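Local coordinates for protein polyketide Synthase III (Ectocarpus siliculosus, PDB 4B0N) that probably condenses acyl starter units with malonyl-derived extender units as a type III polyketide synthase of the chalcone/stilbene synthase family, linked to phlorotannin monomer biosynthesis, at residues 263-269 with 409-414; 327-332 with 369-374; 42-48 with 249-255. All coordinates share one frame; numbering follows the deposited sequence.

In the fold
The three contacts lie in the two halves of a thiolase-like fold. Contact 3 comes first along the chain. It pairs strands 42-51 and 245-255 in the five-stranded sheet of the N-terminal half. Contact 1 follows in the four-stranded sheet of the C-terminal half, and contact 2 is nested inside the loop it closes. Contacts 1 and 3 have centres about 11 Å apart, and a probable hydrogen bond from I267 N to P43 O joins them. Contact 2 is about 15 Å from contact 1 and about 17 Å from contact 3, centre to centre. Its helix 369-385 packs against strands of both sheets, as the central layer of the thiolase fold does.

Contact 1: residues 263-269 with 409-414; sequences GTLAIVD and ILLRQI
Segments 263-269 and 409-414 run as antiparallel neighbours, with strand axes 4.5 Å apart at closest and N-to-C directions 136° apart. A266 and R412 form a hydrogen-bonded pair. A266 N donates to R412 O at 3.0 Å, and R412 N returns a bond to A266 O. L265 faces Q413, and I267 faces L411, as non-hydrogen-bonded pairs. Beyond I267 the register slips by one residue, a beta bulge. There V268 N bonds to L410 O, and L410 N bonds to D269 O. At the other end I414 N reaches T264 O at 2.9 Å.

On the face of L265, I267, L411 and Q413, the CG2 branch of I267 meets I409 CB at 3.9 Å. I267 CG1 lies 4.2 Å from L411 CG. L265 CD2 lies against the Q413 backbone, 3.7 Å from Q413 N. The extended Q413 side chain has CG anti to the backbone N (chi1 -163°), and its amide lies against G263, with Q413 OE1 3.3 Å from G263 CA. On the other face, the terminal methyl CD1 of I414 touches A266 CB at 3.5 Å. V268 CG2 sits against R412 CB. The D269 carboxylate turns to K317 in a salt bridge, and its OD2 also bonds to H318.

Helix 369-385 meets L265, L411 and Q413, while helix 196-210 touches I267. I267 also bonds across to P43 of strand 42-51. This is a bulged antiparallel pair at the outer strand of the C-terminal sheet of the thiolase-like fold. The chain's last strand lies inside that sheet, between 265-274 and 394-401.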
loop_
_atom_site.group_PDB
_atom_site.type_symbol
_atom_site.label_atom_id
_atom_site.label_comp_id
_atom_site.label_asym_id
_atom_site.label_seq_id
_atom_site.Cartn_x
_atom_site.Cartn_y
_atom_site.Cartn_z
ATOM N N GLY A 263 7.380 -33.389 2.623
ATOM C CA GLY A 263 8.551 -32.520 2.659
ATOM C C GLY A 263 8.215 -31.046 2.517
ATOM O O GLY A 263 9.085 -30.189 2.682
ATOM N N THR A 264 6.949 -30.756 2.219
ATOM C CA THR A 264 6.471 -29.385 2.000
ATOM C C THR A 264 6.707 -28.475 3.208
ATOM O O THR A 264 6.365 -28.823 4.343
ATOM C CB THR A 264 4.968 -29.363 1.621
ATOM O OG1 THR A 264 4.745 -30.183 0.469
ATOM C CG2 THR A 264 4.494 -27.949 1.313
ATOM N N LEU A 265 7.307 -27.316 2.943
ATOM C CA LEU A 265 7.451 -26.257 3.935
ATOM C C LEU A 265 6.287 -25.286 3.806
ATOM O O LEU A 265 5.924 -24.885 2.697
ATOM C CB LEU A 265 8.769 -25.502 3.737
ATOM C CG LEU A 265 10.088 -26.207 4.067
ATOM C CD1 LEU A 265 11.256 -25.479 3.416
ATOM C CD2 LEU A 265 10.298 -26.326 5.573
ATOM N N ALA A 266 5.701 -24.918 4.940
ATOM C CA ALA A 266 4.625 -23.934 4.963
ATOM C C ALA A 266 4.966 -22.778 5.896
ATOM O O ALA A 266 5.702 -22.957 6.866
ATOM C CB ALA A 266 3.322 -24.588 5.383
ATOM N N ILE A 267 4.435 -21.595 5.596
ATOM C CA ILE A 267 4.631 -20.433 6.461
ATOM C C ILE A 267 3.711 -20.553 7.687
ATOM O O ILE A 267 2.527 -20.197 7.639
ATOM C CB ILE A 267 4.449 -19.093 5.704
ATOM C CG1 ILE A 267 5.325 -19.071 4.441
ATOM C CG2 ILE A 267 4.793 -17.913 6.609
ATOM C CD1 ILE A 267 5.029 -17.942 3.473
ATOM N N VAL A 268 4.280 -21.069 8.777
ATOM C CA VAL A 268 3.530 -21.395 9.993
ATOM C C VAL A 268 3.123 -20.156 10.798
ATOM O O VAL A 268 2.046 -20.133 11.401
ATOM C CB VAL A 268 4.315 -22.377 10.897
ATOM C CG1 VAL A 268 3.457 -22.848 12.064
ATOM C CG2 VAL A 268 4.788 -23.578 10.096
ATOM N N ASP A 269 3.980 -19.136 10.811
ATOM C CA ASP A 269 3.693 -17.909 11.556
ATOM C C ASP A 269 4.395 -16.683 10.977
ATOM O O ASP A 269 5.344 -16.804 10.201
ATOM C CB ASP A 269 4.070 -18.080 13.036
ATOM C CG ASP A 269 3.384 -17.062 13.948
ATOM O OD1 ASP A 269 2.227 -16.676 13.673
ATOM O OD2 ASP A 269 4.006 -16.651 14.951
ATOM N N ILE A 409 9.110 -14.187 8.958
ATOM C CA ILE A 409 8.200 -15.322 8.759
ATOM C C ILE A 409 8.882 -16.634 9.155
ATOM O O ILE A 409 10.112 -16.750 9.091
ATOM C CB ILE A 409 7.685 -15.423 7.301
ATOM C CG1 ILE A 409 8.849 -15.343 6.302
ATOM C CG2 ILE A 409 6.634 -14.351 7.027
ATOM C CD1 ILE A 409 8.565 -15.969 4.953
ATOM N N LEU A 410 8.078 -17.611 9.569
ATOM C CA LEU A 410 8.593 -18.908 10.003
ATOM C C LEU A 410 8.099 -20.030 9.103
ATOM O O LEU A 410 6.893 -20.210 8.918
ATOM C CB LEU A 410 8.218 -19.187 11.467
ATOM C CG LEU A 410 8.600 -20.522 12.121
ATOM C CD1 LEU A 410 10.099 -20.780 12.081
ATOM C CD2 LEU A 410 8.097 -20.569 13.555
ATOM N N LEU A 411 9.049 -20.776 8.549
ATOM C CA LEU A 411 8.745 -21.914 7.686
ATOM C C LEU A 411 9.079 -23.220 8.387
ATOM O O LEU A 411 10.232 -23.458 8.754
ATOM C CB LEU A 411 9.502 -21.821 6.358
ATOM C CG LEU A 411 9.116 -20.703 5.389
ATOM C CD1 LEU A 411 9.919 -19.444 5.681
ATOM C CD2 LEU A 411 9.343 -21.159 3.956
ATOM N N ARG A 412 8.058 -24.049 8.583
ATOM C CA ARG A 412 8.239 -25.386 9.137
ATOM C C ARG A 412 7.604 -26.425 8.225
ATOM O O ARG A 412 6.670 -26.122 7.477
ATOM C CB ARG A 412 7.667 -25.492 10.553
ATOM C CG ARG A 412 8.381 -24.635 11.588
ATOM C CD ARG A 412 7.820 -24.874 12.978
ATOM N NE ARG A 412 8.387 -26.068 13.600
ATOM C CZ ARG A 412 7.901 -26.657 14.692
ATOM N NH1 ARG A 412 6.818 -26.177 15.297
ATOM N NH2 ARG A 412 8.494 -27.735 15.180
ATOM N N GLN A 413 8.122 -27.647 8.302
ATOM C CA GLN A 413 7.711 -28.736 7.422
ATOM C C GLN A 413 6.432 -29.430 7.900
ATOM O O GLN A 413 6.230 -29.635 9.103
ATOM C CB GLN A 413 8.852 -29.747 7.286
ATOM C CG GLN A 413 8.724 -30.693 6.102
ATOM C CD GLN A 413 10.048 -31.308 5.690
ATOM O OE1 GLN A 413 10.161 -32.525 5.550
ATOM N NE2 GLN A 413 11.057 -30.470 5.491
ATOM N N ILE A 414 5.568 -29.772 6.944
ATOM C CA ILE A 414 4.394 -30.603 7.213
ATOM C C ILE A 414 4.607 -31.983 6.587
ATOM O O ILE A 414 4.008 -32.976 7.011
ATOM C CB ILE A 414 3.090 -29.985 6.660
ATOM C CG1 ILE A 414 3.101 -28.456 6.787
ATOM C CG2 ILE A 414 1.872 -30.602 7.350
ATOM C CD1 ILE A 414 1.996 -27.778 6.005
#

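Contact 2: residues 327-332 with 369-374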
loop_
_atom_site.group_PDB
_atom_site.type_symbol
_atom_site.label_atom_id
_atom_site.label_comp_id
_atom_site.label_asym_id
_atom_site.label_seq_id
_atom_site.Cartn_x
_atom_site.Cartn_y
_atom_site.Cartn_z
ATOM N N PHE A 327 17.656 -23.138 8.209
ATOM C CA PHE A 327 18.039 -22.057 7.300
ATOM C C PHE A 327 17.627 -20.667 7.781
ATOM O O PHE A 327 16.516 -20.471 8.275
ATOM C CB PHE A 327 17.550 -22.319 5.867
ATOM C CG PHE A 327 16.049 -22.361 5.710
ATOM C CD1 PHE A 327 15.341 -23.540 5.932
ATOM C CD2 PHE A 327 15.346 -21.231 5.295
ATOM C CE1 PHE A 327 13.963 -23.586 5.767
ATOM C CE2 PHE A 327 13.968 -21.271 5.131
ATOM C CZ PHE A 327 13.276 -22.450 5.364
ATOM N N TRP A 328 18.541 -19.714 7.642
ATOM C CA TRP A 328 18.265 -18.325 7.976
ATOM C C TRP A 328 18.330 -17.502 6.726
ATOM O O TRP A 328 19.342 -17.510 6.020
ATOM C CB TRP A 328 19.267 -17.797 8.996
ATOM C CG TRP A 328 19.243 -18.497 10.336
ATOM C CD1 TRP A 328 19.864 -19.694 10.680
ATOM C CD2 TRP A 328 18.580 -18.047 11.569
ATOM N NE1 TRP A 328 19.627 -20.012 11.996
ATOM C CE2 TRP A 328 18.867 -19.067 12.587
ATOM C CE3 TRP A 328 17.800 -16.947 11.919
ATOM C CZ2 TRP A 328 18.386 -18.968 13.885
ATOM C CZ3 TRP A 328 17.323 -16.860 13.234
ATOM C CH2 TRP A 328 17.609 -17.847 14.190
ATOM N N CYS A 329 17.243 -16.795 6.433
ATOM C CA CYS A 329 17.189 -15.915 5.272
ATOM C C CYS A 329 17.243 -14.449 5.690
ATOM O O CYS A 329 16.215 -13.797 5.868
ATOM C CB CYS A 329 15.952 -16.208 4.424
ATOM S SG CYS A 329 16.049 -17.757 3.501
ATOM N N VAL A 330 18.461 -13.944 5.856
ATOM C CA VAL A 330 18.679 -12.558 6.252
ATOM C C VAL A 330 18.640 -11.659 5.019
ATOM O O VAL A 330 19.163 -12.021 3.962
ATOM C CB VAL A 330 20.027 -12.373 6.988
ATOM C CG1 VAL A 330 20.161 -10.955 7.525
ATOM C CG2 VAL A 330 20.163 -13.377 8.122
ATOM N N HIS A 331 18.011 -10.495 5.170
ATOM C CA HIS A 331 17.917 -9.499 4.108
ATOM C C HIS A 331 19.276 -8.935 3.762
ATOM O O HIS A 331 19.917 -8.293 4.602
ATOM C CB HIS A 331 16.944 -8.394 4.517
ATOM C CG HIS A 331 16.983 -7.180 3.623
ATOM N ND1 HIS A 331 16.465 -7.178 2.381
ATOM C CD2 HIS A 331 17.502 -5.904 3.837
ATOM C CE1 HIS A 331 16.646 -5.967 1.823
ATOM N NE2 HIS A 331 17.281 -5.187 2.716
ATOM N N PRO A 332 19.741 -9.176 2.518
ATOM C CA PRO A 332 21.050 -8.693 2.070
ATOM C C PRO A 332 21.022 -7.202 1.729
ATOM O O PRO A 332 21.114 -6.826 0.557
ATOM C CB PRO A 332 21.325 -9.540 0.825
ATOM C CG PRO A 332 19.978 -9.872 0.287
ATOM C CD PRO A 332 19.031 -9.914 1.456
ATOM N N SER A 369 14.638 -8.793 -2.464
ATOM C CA SER A 369 15.928 -9.347 -2.042
ATOM C C SER A 369 15.781 -10.568 -1.140
ATOM O O SER A 369 16.470 -11.567 -1.331
ATOM C CB SER A 369 16.779 -8.276 -1.361
ATOM O OG SER A 369 17.045 -7.208 -2.252
ATOM N N VAL A 370 14.865 -10.475 -0.175
ATOM C CA VAL A 370 14.539 -11.569 0.744
ATOM C C VAL A 370 14.045 -12.802 -0.017
ATOM O O VAL A 370 14.404 -13.929 0.326
ATOM C CB VAL A 370 13.469 -11.142 1.783
ATOM C CG1 VAL A 370 13.439 -12.104 2.963
ATOM C CG2 VAL A 370 13.726 -9.726 2.279
ATOM N N MET A 371 13.230 -12.572 -1.049
ATOM C CA MET A 371 12.690 -13.639 -1.900
ATOM C C MET A 371 13.791 -14.307 -2.726
ATOM O O MET A 371 13.702 -15.491 -3.043
ATOM C CB MET A 371 11.626 -13.093 -2.858
ATOM C CG MET A 371 10.720 -12.005 -2.304
ATOM S SD MET A 371 9.026 -12.545 -2.016
ATOM C CE MET A 371 8.373 -12.638 -3.681
ATOM N N PHE A 372 14.812 -13.540 -3.096
ATOM C CA PHE A 372 15.948 -14.083 -3.833
ATOM C C PHE A 372 16.745 -15.060 -2.963
ATOM O O PHE A 372 17.071 -16.162 -3.407
ATOM C CB PHE A 372 16.848 -12.957 -4.361
ATOM C CG PHE A 372 16.397 -12.372 -5.674
ATOM C CD1 PHE A 372 15.290 -11.533 -5.739
ATOM C CD2 PHE A 372 17.095 -12.643 -6.843
ATOM C CE1 PHE A 372 14.878 -10.989 -6.946
ATOM C CE2 PHE A 372 16.691 -12.099 -8.054
ATOM C CZ PHE A 372 15.580 -11.274 -8.107
ATOM N N VAL A 373 17.048 -14.651 -1.729
ATOM C CA VAL A 373 17.725 -15.510 -0.754
ATOM C C VAL A 373 16.868 -16.742 -0.482
ATOM O O VAL A 373 17.351 -17.873 -0.537
ATOM C CB VAL A 373 17.988 -14.777 0.583
ATOM C CG1 VAL A 373 18.720 -15.684 1.563
ATOM C CG2 VAL A 373 18.779 -13.496 0.358
ATOM N N LEU A 374 15.590 -16.502 -0.200
ATOM C CA LEU A 374 14.617 -17.557 0.039
ATOM C C LEU A 374 14.575 -18.537 -1.133
ATOM O O LEU A 374 14.575 -19.752 -0.932
ATOM C CB LEU A 374 13.240 -16.931 0.297
ATOM C CG LEU A 374 12.073 -17.676 0.960
ATOM C CD1 LEU A 374 11.173 -18.312 -0.091
ATOM C CD2 LEU A 374 12.513 -18.687 2.018
#
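C329 and V373 meet where strand 327-330 lies along helix 369-374, in nearly opposite direction (155°) and with axes 7.9 Å apart at closest. No hydrogen bond joins the two segments; the fit is one of shape. The C329 sulfur is the central bump. C329 SG enters the hollow between V373 and L374, 3.9 Å from V373 CG1 and 3.8 Å from L374 CA. L374 CD2 borders the same hollow and comes within 4.3 Å of F327 CE2.

V373 is a forked knob. Its CG1, anti to the backbone N (chi1 -179°), faces the cysteine. V373 CG2 reaches the P332 ring and lies 3.8 Å from P332 CD. S369 CB fills the next gap, between P332 and the H331 ring. V370 crosses H331 at about a right angle, with V370 CG2 3.7 Å from H331 ND1. The S369 hydroxyl turns to M365 N.

The contact places H331 beside the helix start, near the bound arachidonic acid. H331 touches C194 and N364, probably the Cys-His-Asn triad of this family. Strand 327-330, outermost in its sheet, pairs with 394-401, whose A397 and S399 add side-chain contacts. Helices 353-362 and 335-345 both pack on P332.

Contact 3: residues 42-48 with 249-255; sequences YPVIAGM and AAVLKGA
A249 and A250 come first in segment 249-255, which runs antiparallel to 42-48; A250 pairs with M48. M48 CG lies 3.6 Å from A249 O. The M48 chain bends at its last torsion (chi3 -85°), which turns M48 CE back onto A250 CB at 3.8 Å. The pairing runs on past M48 through A49, which is backbone-bonded to A249.

A46 and G47 bulge opposite V251, a beta bulge that shifts the register by one. V251 N bonds to G47 O at 2.8 Å, while V251 O accepts A46 N.

L252 pairs with I45, and the two side chains run alongside each other on one face. L252 CD2 is 4.2 Å from I45 CG1 and also touches the V44 carbonyl.

K253 pairs with V44 through both backbone bonds. K253 CG is tucked beside both the N and the C of its own backbone (chi1 62°), and the extended chain then runs beside V44. K253 CE is 3.9 Å from V44 CB, and K253 CD 4.0 Å from A46 CB.

G254 faces P43 without a side chain. A255 O accepts Y42 N, and A255 N donates to Y42 O at 2.9 Å.

Strand 42-51 is the outermost strand of the five-stranded mixed sheet in the N-terminal half of the thiolase-like fold. Strand 245-255 lies next to it, followed by 215-223. Helix 196-210 covers P43 and L252 through N205. Helix 369-385 lies over I45 and M48, with F378, L374 and S375 in contact.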
loop_
_atom_site.group_PDB
_atom_site.type_symbol
_atom_site.label_atom_id
_atom_site.label_comp_id
_atom_site.label_asym_id
_atom_site.label_seq_id
_atom_site.Cartn_x
_atom_site.Cartn_y
_atom_site.Cartn_z
ATOM N N TYR A 42 -2.820 -24.128 6.434
ATOM C CA TYR A 42 -1.536 -23.431 6.411
ATOM C C TYR A 42 -1.274 -22.769 5.059
ATOM O O TYR A 42 -1.613 -23.336 4.020
ATOM C CB TYR A 42 -0.401 -24.412 6.714
ATOM C CG TYR A 42 -0.423 -25.005 8.107
ATOM C CD1 TYR A 42 0.094 -24.298 9.194
ATOM C CD2 TYR A 42 -0.940 -26.282 8.334
ATOM C CE1 TYR A 42 0.085 -24.841 10.470
ATOM C CE2 TYR A 42 -0.954 -26.834 9.607
ATOM C CZ TYR A 42 -0.438 -26.109 10.669
ATOM O OH TYR A 42 -0.446 -26.645 11.933
ATOM N N PRO A 43 -0.671 -21.565 5.067
ATOM C CA PRO A 43 -0.253 -20.952 3.807
ATOM C C PRO A 43 1.047 -21.553 3.277
ATOM O O PRO A 43 2.014 -21.708 4.028
ATOM C CB PRO A 43 -0.073 -19.474 4.165
ATOM C CG PRO A 43 0.179 -19.456 5.626
ATOM C CD PRO A 43 -0.487 -20.664 6.218
ATOM N N VAL A 44 1.049 -21.904 1.992
ATOM C CA VAL A 44 2.218 -22.495 1.339
ATOM C C VAL A 44 2.534 -21.755 0.044
ATOM O O VAL A 44 1.629 -21.409 -0.721
ATOM C CB VAL A 44 2.008 -23.993 0.995
ATOM C CG1 VAL A 44 3.312 -24.615 0.514
ATOM C CG2 VAL A 44 1.474 -24.774 2.188
ATOM N N ILE A 45 3.822 -21.522 -0.196
ATOM C CA ILE A 45 4.292 -21.000 -1.477
ATOM C C ILE A 45 4.242 -22.125 -2.515
ATOM O O ILE A 45 5.044 -23.064 -2.472
ATOM C CB ILE A 45 5.713 -20.395 -1.363
ATOM C CG1 ILE A 45 5.704 -19.196 -0.406
ATOM C CG2 ILE A 45 6.240 -19.979 -2.733
ATOM C CD1 ILE A 45 7.052 -18.862 0.196
ATOM N N ALA A 46 3.278 -22.030 -3.428
ATOM C CA ALA A 46 3.061 -23.046 -4.461
ATOM C C ALA A 46 3.951 -22.846 -5.692
ATOM O O ALA A 46 4.322 -23.809 -6.367
ATOM C CB ALA A 46 1.592 -23.088 -4.862
ATOM N N GLY A 47 4.288 -21.593 -5.979
ATOM C CA GLY A 47 5.171 -21.257 -7.086
ATOM C C GLY A 47 5.943 -19.989 -6.798
ATOM O O GLY A 47 5.422 -19.062 -6.177
ATOM N N MET A 48 7.191 -19.954 -7.249
ATOM C CA MET A 48 8.051 -18.796 -7.049
ATOM C C MET A 48 8.906 -18.547 -8.288
ATOM O O MET A 48 9.404 -19.487 -8.911
ATOM C CB MET A 48 8.932 -19.001 -5.811
ATOM C CG MET A 48 9.849 -17.835 -5.472
ATOM S SD MET A 48 10.430 -17.862 -3.764
ATOM C CE MET A 48 9.061 -17.049 -2.945
ATOM N N ALA A 249 8.239 -12.947 -7.456
ATOM C CA ALA A 249 6.824 -13.227 -7.236
ATOM C C ALA A 249 6.612 -14.563 -6.531
ATOM O O ALA A 249 7.457 -15.460 -6.599
ATOM C CB ALA A 249 6.063 -13.186 -8.552
ATOM N N ALA A 250 5.476 -14.680 -5.851
ATOM C CA ALA A 250 5.124 -15.896 -5.127
ATOM C C ALA A 250 3.625 -16.147 -5.197
ATOM O O ALA A 250 2.821 -15.239 -4.970
ATOM C CB ALA A 250 5.581 -15.806 -3.678
ATOM N N VAL A 251 3.256 -17.379 -5.529
ATOM C CA VAL A 251 1.862 -17.796 -5.498
ATOM C C VAL A 251 1.625 -18.528 -4.184
ATOM O O VAL A 251 2.460 -19.322 -3.748
ATOM C CB VAL A 251 1.493 -18.702 -6.690
ATOM C CG1 VAL A 251 -0.010 -18.948 -6.729
ATOM C CG2 VAL A 251 1.957 -18.080 -7.998
ATOM N N LEU A 252 0.490 -18.247 -3.554
ATOM C CA LEU A 252 0.201 -18.798 -2.241
ATOM C C LEU A 252 -1.105 -19.566 -2.197
ATOM O O LEU A 252 -2.142 -19.083 -2.654
ATOM C CB LEU A 252 0.226 -17.693 -1.188
ATOM C CG LEU A 252 1.646 -17.397 -0.705
ATOM C CD1 LEU A 252 1.975 -15.919 -0.797
ATOM C CD2 LEU A 252 1.866 -17.935 0.700
ATOM N N LYS A 253 -1.024 -20.777 -1.650
ATOM C CA LYS A 253 -2.181 -21.644 -1.443
ATOM C C LYS A 253 -2.418 -21.892 0.047
ATOM O O LYS A 253 -1.511 -21.725 0.865
ATOM C CB LYS A 253 -1.999 -22.976 -2.183
ATOM C CG LYS A 253 -0.807 -23.803 -1.725
ATOM C CD LYS A 253 -0.778 -25.163 -2.401
ATOM C CE LYS A 253 0.488 -25.921 -2.034
ATOM N NZ LYS A 253 0.509 -27.289 -2.621
ATOM N N GLY A 254 -3.646 -22.279 0.386
ATOM C CA GLY A 254 -4.002 -22.682 1.745
ATOM C C GLY A 254 -4.305 -24.169 1.790
ATOM O O GLY A 254 -5.355 -24.613 1.315
ATOM N N ALA A 255 -3.387 -24.939 2.368
ATOM C CA ALA A 255 -3.474 -26.397 2.344
ATOM C C ALA A 255 -3.617 -27.019 3.728
ATOM O O ALA A 255 -3.127 -26.471 4.716
ATOM C CB ALA A 255 -2.263 -26.975 1.630
#